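Local coordinates for protein tyrosinase (PDB 5ZRD) that catalyses the copper-dependent hydroxylation of monophenols to catechols and probably their further oxidation to quinones, at residues Y56-Q62 / W79-H85. Numbering follows the deposited sequence.
Sequences YHGEPFQ and WGGYCNH. With CU (copper (II) ion), chain J; O (oxygen atom), chain L.
His57 and His85 meet at one copper ion, each through its NE2: His57 NE2 lies 2.0 Å from copper and His85 NE2 2.1 Å. The imidazole planes stand at 74°, and His57 NE2 sits at the edge of the His85 ring, in its plane. With CG anti to its backbone N (chi1 -168°), His57 swings its ring back to the metal although its CB points away from 79-85. Second-shell carbonyl and amide groups hold the rings: Gln355 OE1 accepts from His85 ND1, and Asn307 O weakly from His57 ND1.

Covalent chemistry adds a further constraint. Cys83 SG is bonded to His85 CE1 at 1.9 Å, a thioether bridge, and the same sulfur lies over one face of the His57 ring, 3.5 Å from its centroid and 16° off the normal.

Hydrogen bonds tie the backbones together. His57 O accepts from Cys83 N (3.1 Å), and weakly from Trp79 NE1, which brings the indole edge to it. Tyr82 N donates to Tyr56 O. Farther from the metal, Gln62 N donates to Gly80 O, and a water donates to that same oxygen.

Aromatic packing completes the contact: Phe61 turns its edge, CE1 and CZ, to the face of the Trp79 six-membered ring, with CZ 3.6 Å from Trp79 CZ3. Close backbone approach continues at the glycines, Gly58 and Gly81 coming within 3.9 Å between CA atoms.

With His94 as third histidine, this forms one half of the dicopper centre of type-3 copper proteins, and its Cys-His thioether resembles that of fungal tyrosinases, plant catechol oxidases and molluscan hemocyanins.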
loop_
_atom_site.group_PDB
_atom_site.type_symbol
_atom_site.label_atom_id
_atom_site.label_comp_id
_atom_site.label_asym_id
_atom_site.label_seq_id
_atom_site.Cartn_x
_atom_site.Cartn_y
_atom_site.Cartn_z
ATOM N N TYR A 56 16.265 -22.058 -7.589
ATOM C CA TYR A 56 16.968 -20.997 -6.836
ATOM C C TYR A 56 17.248 -19.778 -7.746
ATOM O O TYR A 56 17.214 -18.631 -7.266
ATOM C CB TYR A 56 18.260 -21.536 -6.193
ATOM C CG TYR A 56 18.057 -22.579 -5.113
ATOM C CD1 TYR A 56 17.030 -22.458 -4.182
ATOM C CD2 TYR A 56 18.908 -23.664 -4.985
ATOM C CE1 TYR A 56 16.837 -23.382 -3.172
ATOM C CE2 TYR A 56 18.725 -24.607 -3.982
ATOM C CZ TYR A 56 17.671 -24.475 -3.094
ATOM O OH TYR A 56 17.454 -25.395 -2.123
ATOM N N HIS A 57 17.482 -20.020 -9.047
ATOM C CA HIS A 57 17.933 -19.032 -9.990
ATOM C C HIS A 57 16.904 -17.912 -10.111
ATOM O O HIS A 57 17.202 -16.732 -9.889
ATOM C CB HIS A 57 18.180 -19.692 -11.359
ATOM C CG HIS A 57 18.916 -18.807 -12.294
ATOM N ND1 HIS A 57 18.290 -18.132 -13.305
ATOM C CD2 HIS A 57 20.214 -18.437 -12.323
ATOM C CE1 HIS A 57 19.181 -17.411 -13.948
ATOM N NE2 HIS A 57 20.361 -17.564 -13.348
ATOM N N GLY A 58 15.696 -18.321 -10.451
ATOM C CA GLY A 58 14.589 -17.449 -10.794
ATOM C C GLY A 58 13.297 -17.890 -10.100
ATOM O O GLY A 58 13.156 -17.755 -8.891
ATOM N N GLU A 59 12.352 -18.400 -10.886
ATOM C CA GLU A 59 11.103 -18.879 -10.364
ATOM C C GLU A 59 11.331 -20.262 -9.763
ATOM O O GLU A 59 12.091 -21.029 -10.313
ATOM C CB GLU A 59 10.061 -18.987 -11.474
ATOM C CG GLU A 59 9.669 -17.672 -12.127
ATOM C CD GLU A 59 8.806 -17.921 -13.354
ATOM O OE1 GLU A 59 8.144 -18.947 -13.382
ATOM O OE2 GLU A 59 8.789 -17.102 -14.264
ATOM N N PRO A 60 10.670 -20.605 -8.669
ATOM C CA PRO A 60 9.604 -19.837 -8.039
ATOM C C PRO A 60 10.141 -18.630 -7.272
ATOM O O PRO A 60 11.208 -18.706 -6.635
ATOM C CB PRO A 60 8.915 -20.778 -7.039
ATOM C CG PRO A 60 9.926 -21.861 -6.792
ATOM C CD PRO A 60 10.841 -21.900 -8.007
ATOM N N PHE A 61 9.363 -17.562 -7.385
ATOM C CA PHE A 61 9.731 -16.267 -6.912
ATOM C C PHE A 61 9.233 -16.049 -5.476
ATOM O O PHE A 61 8.237 -16.598 -5.122
ATOM C CB PHE A 61 9.102 -15.174 -7.780
ATOM C CG PHE A 61 9.675 -14.971 -9.166
ATOM C CD1 PHE A 61 11.035 -15.112 -9.425
ATOM C CD2 PHE A 61 8.869 -14.503 -10.188
ATOM C CE1 PHE A 61 11.554 -14.849 -10.680
ATOM C CE2 PHE A 61 9.395 -14.235 -11.438
ATOM C CZ PHE A 61 10.732 -14.417 -11.686
ATOM N N GLN A 62 9.933 -15.198 -4.711
ATOM C CA GLN A 62 9.356 -14.423 -3.640
ATOM C C GLN A 62 8.972 -13.025 -4.145
ATOM O O GLN A 62 9.640 -12.481 -4.970
ATOM C CB GLN A 62 10.365 -14.266 -2.515
ATOM C CG GLN A 62 10.794 -15.592 -1.924
ATOM C CD GLN A 62 11.756 -15.396 -0.780
ATOM O OE1 GLN A 62 12.777 -16.077 -0.715
ATOM N NE2 GLN A 62 11.449 -14.445 0.103
ATOM N N TRP A 79 14.013 -8.419 -8.137
ATOM C CA TRP A 79 14.110 -9.816 -8.598
ATOM C C TRP A 79 13.723 -10.774 -7.473
ATOM O O TRP A 79 14.329 -10.728 -6.373
ATOM C CB TRP A 79 15.530 -10.122 -9.068
ATOM C CG TRP A 79 15.711 -11.451 -9.713
ATOM C CD1 TRP A 79 16.649 -12.385 -9.380
ATOM C CD2 TRP A 79 14.991 -11.980 -10.841
ATOM N NE1 TRP A 79 16.545 -13.473 -10.212
ATOM C CE2 TRP A 79 15.535 -13.249 -11.118
ATOM C CE3 TRP A 79 13.945 -11.528 -11.647
ATOM C CZ2 TRP A 79 15.075 -14.042 -12.179
ATOM C CZ3 TRP A 79 13.492 -12.315 -12.692
ATOM C CH2 TRP A 79 14.048 -13.556 -12.953
ATOM N N GLY A 80 12.750 -11.647 -7.787
ATOM C CA GLY A 80 12.215 -12.617 -6.839
ATOM C C GLY A 80 13.005 -13.903 -6.846
ATOM O O GLY A 80 12.649 -14.871 -6.170
ATOM N N GLY A 81 14.019 -13.978 -7.695
ATOM C CA GLY A 81 14.947 -15.108 -7.636
ATOM C C GLY A 81 16.181 -14.690 -6.864
ATOM O O GLY A 81 16.275 -13.527 -6.453
ATOM N N TYR A 82 17.114 -15.618 -6.684
ATOM C CA TYR A 82 18.337 -15.371 -5.945
ATOM C C TYR A 82 19.490 -14.961 -6.884
ATOM O O TYR A 82 20.526 -14.416 -6.425
ATOM C CB TYR A 82 18.659 -16.635 -5.156
ATOM C CG TYR A 82 17.798 -16.852 -3.939
ATOM C CD1 TYR A 82 17.827 -15.943 -2.894
ATOM C CD2 TYR A 82 16.930 -17.935 -3.838
ATOM C CE1 TYR A 82 17.031 -16.103 -1.771
ATOM C CE2 TYR A 82 16.155 -18.134 -2.707
ATOM C CZ TYR A 82 16.221 -17.220 -1.666
ATOM O OH TYR A 82 15.456 -17.356 -0.547
ATOM N N CYS A 83 19.409 -15.265 -8.192
ATOM C CA CYS A 83 20.575 -15.089 -9.023
ATOM C C CYS A 83 20.873 -13.588 -9.101
ATOM O O CYS A 83 19.931 -12.733 -9.043
ATOM C CB CYS A 83 20.431 -15.737 -10.393
ATOM S SG CYS A 83 19.256 -14.914 -11.508
ATOM N N ASN A 84 22.182 -13.280 -9.150
ATOM C CA ASN A 84 22.719 -11.931 -9.332
ATOM C C ASN A 84 23.074 -11.713 -10.811
ATOM O O ASN A 84 23.863 -12.486 -11.382
ATOM C CB ASN A 84 23.947 -11.697 -8.454
ATOM C CG ASN A 84 23.588 -11.337 -7.038
ATOM O OD1 ASN A 84 23.149 -10.225 -6.800
ATOM N ND2 ASN A 84 23.703 -12.286 -6.115
ATOM N N HIS A 85 22.525 -10.636 -11.387
ATOM C CA HIS A 85 22.738 -10.219 -12.792
ATOM C C HIS A 85 22.886 -8.706 -12.886
ATOM O O HIS A 85 22.320 -7.977 -12.119
ATOM C CB HIS A 85 21.561 -10.659 -13.654
ATOM C CG HIS A 85 21.273 -12.108 -13.498
ATOM N ND1 HIS A 85 20.383 -12.575 -12.583
ATOM C CD2 HIS A 85 21.853 -13.193 -14.058
ATOM C CE1 HIS A 85 20.377 -13.891 -12.635
ATOM N NE2 HIS A 85 21.270 -14.303 -13.535
HETATM CU CU CU J . 21.879 -16.284 -13.629
HETATM O O O L . 22.293 -16.218 -16.069
HETATM O O HOH W 1 13.705 -17.116 -5.142
#